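Local coordinates for protein acetylxylan esterase / glucomannan deacetylase (Cellvibrio japonicus, PDB 2W9X) that removes acetyl groups from acetylated xylan and, with a large preference, from glucomannan during the breakdown of plant cell wall polysaccharides, at residues Gln177-Asp189 against Asp342-Gln354. Residues are numbered along the deposited sequence; the frame is centred on the assembly and turned at random.
Sequences QMAFGPLTAKAFD and DQLLANLLITHLQ
F180 fits as a knob into the hole formed by D342, L345, A346 and L349, at the start of helix 180-187. A chi1 of 60° turns its ring down along the flank of helix 342-354 toward the sheet, where it meets L345 CD1 and L349 CD1; F180 CD2 lies 3.7 Å from L345 CD1. D342 OD1 approaches the ring edge near its plane, while D342 OD2 is hydrogen-bonded to N158, a partner for this buried carboxylate. Small A346 allows the backbones to draw close, with F180 CA and A346 CA 4.6 Å apart.

One turn on, T184 is the second knob, set among A346, L349, I350 and L353. Threonine suits this buried spot because its two branches divide the work: CG2 reaches L349 CB at 3.8 Å, while OG1 gives its hydrogen to F180 O (2.7 Å). That carbonyl is gripped twice, T184 N and T184 OG1 reaching it from opposite faces of its plane. On the more open flank, L183 CB rests on A346 CB, and the compact methyl of A187 leaves room for I350, whose CD1 comes within 3.6 Å of A187 CB.

F188 closes the far end. The edge of its flat ring at CZ meets I350 O, which lies in the ring plane 3.4 Å from F188 CZ, and L353 CB packs 3.6 Å from the same CZ.

The helices cross at -41°, their axes 8.3 Å apart, and T184, L349 and L353 also touch strand 144-149 of the parallel sheet beneath. Such neighbouring helices packed on one parallel sheet are characteristic of the three-layered alpha/beta fold of SGNH (GDSL-like) hydrolases.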
# COMPACT_ATOMS: atom_id res chain seq x y z
N GLN B 177 -2.32 -13.17 22.91
CA GLN B 177 -3.18 -13.95 22.04
C GLN B 177 -4.45 -13.19 21.68
O GLN B 177 -5.18 -13.56 20.75
CB GLN B 177 -3.52 -15.30 22.68
CG GLN B 177 -2.32 -16.19 22.99
CD GLN B 177 -1.48 -16.54 21.76
OE1 GLN B 177 -0.35 -17.01 21.90
NE2 GLN B 177 -2.02 -16.35 20.57
N MET B 178 -4.73 -12.13 22.44
CA MET B 178 -5.83 -11.21 22.10
C MET B 178 -5.40 -9.92 21.42
O MET B 178 -6.25 -9.11 21.03
CB MET B 178 -6.68 -10.95 23.32
CG MET B 178 -7.38 -12.22 23.66
SD MET B 178 -8.63 -11.95 24.81
CE MET B 178 -7.65 -11.52 26.23
N ALA B 179 -4.09 -9.74 21.25
CA ALA B 179 -3.59 -8.65 20.43
C ALA B 179 -3.96 -8.93 18.96
O ALA B 179 -4.30 -10.05 18.60
CB ALA B 179 -2.07 -8.49 20.60
N PHE B 180 -3.84 -7.90 18.12
CA PHE B 180 -4.31 -7.98 16.73
C PHE B 180 -3.59 -9.01 15.84
O PHE B 180 -4.17 -9.48 14.86
CB PHE B 180 -4.30 -6.58 16.07
CG PHE B 180 -2.93 -5.93 16.04
CD1 PHE B 180 -1.99 -6.26 15.04
CD2 PHE B 180 -2.59 -4.95 16.98
CE1 PHE B 180 -0.72 -5.65 14.99
CE2 PHE B 180 -1.35 -4.33 16.95
CZ PHE B 180 -0.40 -4.69 15.94
N GLY B 181 -2.36 -9.37 16.19
CA GLY B 181 -1.57 -10.29 15.39
C GLY B 181 -2.09 -11.72 15.37
O GLY B 181 -2.44 -12.23 14.30
N PRO B 182 -2.14 -12.39 16.54
CA PRO B 182 -2.78 -13.72 16.61
C PRO B 182 -4.21 -13.75 16.09
O PRO B 182 -4.58 -14.70 15.40
CB PRO B 182 -2.71 -14.05 18.10
CG PRO B 182 -1.45 -13.38 18.53
CD PRO B 182 -1.55 -12.02 17.84
N LEU B 183 -5.00 -12.71 16.38
CA LEU B 183 -6.39 -12.63 15.90
C LEU B 183 -6.46 -12.56 14.38
O LEU B 183 -7.30 -13.22 13.77
CB LEU B 183 -7.14 -11.44 16.50
CG LEU B 183 -7.38 -11.30 18.00
CD1 LEU B 183 -8.17 -10.01 18.24
CD2 LEU B 183 -8.07 -12.53 18.64
N THR B 184 -5.58 -11.76 13.76
CA THR B 184 -5.49 -11.74 12.30
C THR B 184 -5.09 -13.11 11.71
O THR B 184 -5.73 -13.59 10.78
CB THR B 184 -4.56 -10.60 11.80
OG1 THR B 184 -5.02 -9.35 12.34
CG2 THR B 184 -4.58 -10.49 10.29
N ALA B 185 -4.05 -13.74 12.25
CA ALA B 185 -3.59 -15.03 11.74
C ALA B 185 -4.70 -16.10 11.82
O ALA B 185 -4.88 -16.91 10.90
CB ALA B 185 -2.38 -15.48 12.50
N LYS B 186 -5.47 -16.09 12.90
CA LYS B 186 -6.52 -17.09 13.12
C LYS B 186 -7.69 -16.99 12.14
O LYS B 186 -8.29 -18.02 11.78
CB LYS B 186 -6.98 -17.07 14.58
CG LYS B 186 -5.94 -17.73 15.51
CD LYS B 186 -6.34 -17.64 16.97
CE LYS B 186 -5.37 -18.41 17.84
NZ LYS B 186 -5.75 -18.34 19.28
N ALA B 187 -7.98 -15.77 11.67
CA ALA B 187 -9.03 -15.56 10.65
C ALA B 187 -8.65 -16.20 9.31
O ALA B 187 -9.53 -16.50 8.50
CB ALA B 187 -9.34 -14.07 10.48
N PHE B 188 -7.36 -16.41 9.09
CA PHE B 188 -6.88 -17.01 7.84
C PHE B 188 -6.33 -18.43 8.05
O PHE B 188 -5.83 -19.04 7.11
CB PHE B 188 -5.82 -16.12 7.18
CG PHE B 188 -6.35 -14.79 6.72
CD1 PHE B 188 -7.04 -14.68 5.51
CD2 PHE B 188 -6.14 -13.63 7.48
CE1 PHE B 188 -7.54 -13.43 5.07
CE2 PHE B 188 -6.63 -12.38 7.05
CZ PHE B 188 -7.33 -12.28 5.84
N ASP B 189 -6.43 -18.95 9.28
CA ASP B 189 -5.80 -20.20 9.68
C ASP B 189 -4.32 -20.28 9.27
O ASP B 189 -3.87 -21.26 8.67
CB ASP B 189 -6.58 -21.43 9.17
CG ASP B 189 -6.09 -22.73 9.78
OD1 ASP B 189 -5.61 -22.72 10.94
OD2 ASP B 189 -6.19 -23.77 9.08
N ASP B 342 -7.59 -3.96 19.87
CA ASP B 342 -6.93 -5.11 19.23
C ASP B 342 -7.82 -5.80 18.22
O ASP B 342 -7.41 -6.00 17.07
CB ASP B 342 -6.40 -6.08 20.29
CG ASP B 342 -5.14 -5.56 20.96
OD1 ASP B 342 -4.33 -4.89 20.26
OD2 ASP B 342 -4.93 -5.82 22.16
N GLN B 343 -9.06 -6.12 18.61
CA GLN B 343 -10.07 -6.63 17.66
C GLN B 343 -10.31 -5.67 16.49
O GLN B 343 -10.43 -6.09 15.35
CB GLN B 343 -11.40 -6.95 18.38
CG GLN B 343 -12.36 -7.77 17.50
CD GLN B 343 -11.81 -9.15 17.10
OE1 GLN B 343 -11.57 -9.41 15.92
NE2 GLN B 343 -11.62 -10.02 18.08
N LEU B 344 -10.39 -4.36 16.76
CA LEU B 344 -10.59 -3.39 15.68
C LEU B 344 -9.43 -3.39 14.67
O LEU B 344 -9.64 -3.34 13.45
CB LEU B 344 -10.83 -1.98 16.23
CG LEU B 344 -12.04 -1.87 17.17
CD1 LEU B 344 -12.15 -0.46 17.77
CD2 LEU B 344 -13.38 -2.30 16.46
N LEU B 345 -8.21 -3.44 15.19
CA LEU B 345 -7.01 -3.47 14.33
C LEU B 345 -6.94 -4.77 13.55
O LEU B 345 -6.56 -4.77 12.39
CB LEU B 345 -5.75 -3.28 15.15
CG LEU B 345 -5.65 -1.89 15.80
CD1 LEU B 345 -4.57 -1.87 16.88
CD2 LEU B 345 -5.38 -0.82 14.74
N ALA B 346 -7.35 -5.86 14.18
CA ALA B 346 -7.42 -7.16 13.51
C ALA B 346 -8.39 -7.10 12.33
O ALA B 346 -8.05 -7.52 11.22
CB ALA B 346 -7.82 -8.25 14.49
N ASN B 347 -9.58 -6.54 12.57
CA ASN B 347 -10.59 -6.41 11.51
C ASN B 347 -10.08 -5.59 10.36
O ASN B 347 -10.34 -5.91 9.20
CB ASN B 347 -11.91 -5.81 12.05
CG ASN B 347 -12.54 -6.65 13.14
OD1 ASN B 347 -12.25 -7.84 13.27
ND2 ASN B 347 -13.40 -6.03 13.94
N LEU B 348 -9.33 -4.53 10.68
CA LEU B 348 -8.70 -3.69 9.66
C LEU B 348 -7.75 -4.51 8.77
O LEU B 348 -7.79 -4.43 7.53
CB LEU B 348 -7.89 -2.61 10.37
CG LEU B 348 -7.80 -1.15 9.95
CD1 LEU B 348 -9.20 -0.56 9.76
CD2 LEU B 348 -7.06 -0.40 11.05
N LEU B 349 -6.88 -5.28 9.42
CA LEU B 349 -5.91 -6.14 8.75
C LEU B 349 -6.57 -7.27 7.96
O LEU B 349 -6.21 -7.53 6.80
CB LEU B 349 -4.94 -6.70 9.79
CG LEU B 349 -3.84 -5.77 10.31
CD1 LEU B 349 -3.18 -6.39 11.51
CD2 LEU B 349 -2.81 -5.51 9.22
N ILE B 350 -7.54 -7.94 8.58
CA ILE B 350 -8.29 -9.02 7.92
C ILE B 350 -8.93 -8.58 6.61
O ILE B 350 -8.76 -9.23 5.57
CB ILE B 350 -9.34 -9.64 8.88
CG1 ILE B 350 -8.63 -10.37 10.02
CG2 ILE B 350 -10.34 -10.55 8.09
CD1 ILE B 350 -9.49 -10.58 11.29
N THR B 351 -9.66 -7.46 6.66
CA THR B 351 -10.29 -6.87 5.48
C THR B 351 -9.26 -6.49 4.41
O THR B 351 -9.48 -6.73 3.22
CB THR B 351 -11.12 -5.62 5.88
OG1 THR B 351 -12.00 -5.97 6.95
CG2 THR B 351 -11.95 -5.10 4.71
N HIS B 352 -8.15 -5.89 4.84
CA HIS B 352 -7.06 -5.53 3.93
C HIS B 352 -6.55 -6.78 3.23
O HIS B 352 -6.44 -6.80 2.01
CB HIS B 352 -5.93 -4.83 4.70
CG HIS B 352 -4.82 -4.35 3.83
ND1 HIS B 352 -4.84 -3.12 3.20
CD2 HIS B 352 -3.65 -4.93 3.47
CE1 HIS B 352 -3.74 -2.96 2.50
NE2 HIS B 352 -3.00 -4.04 2.64
N LEU B 353 -6.24 -7.82 4.00
CA LEU B 353 -5.64 -9.04 3.45
C LEU B 353 -6.61 -9.84 2.57
O LEU B 353 -6.18 -10.51 1.63
CB LEU B 353 -5.03 -9.89 4.55
CG LEU B 353 -3.80 -9.22 5.16
CD1 LEU B 353 -3.33 -9.96 6.40
CD2 LEU B 353 -2.68 -9.12 4.13
N GLN B 354 -7.91 -9.73 2.86
CA GLN B 354 -8.97 -10.36 2.08
C GLN B 354 -9.07 -9.81 0.67
O GLN B 354 -9.53 -10.50 -0.23
CB GLN B 354 -10.33 -10.22 2.78
CG GLN B 354 -10.57 -11.27 3.88
CD GLN B 354 -11.86 -11.03 4.68
OE1 GLN B 354 -12.53 -10.00 4.55
NE2 GLN B 354 -12.20 -12.00 5.53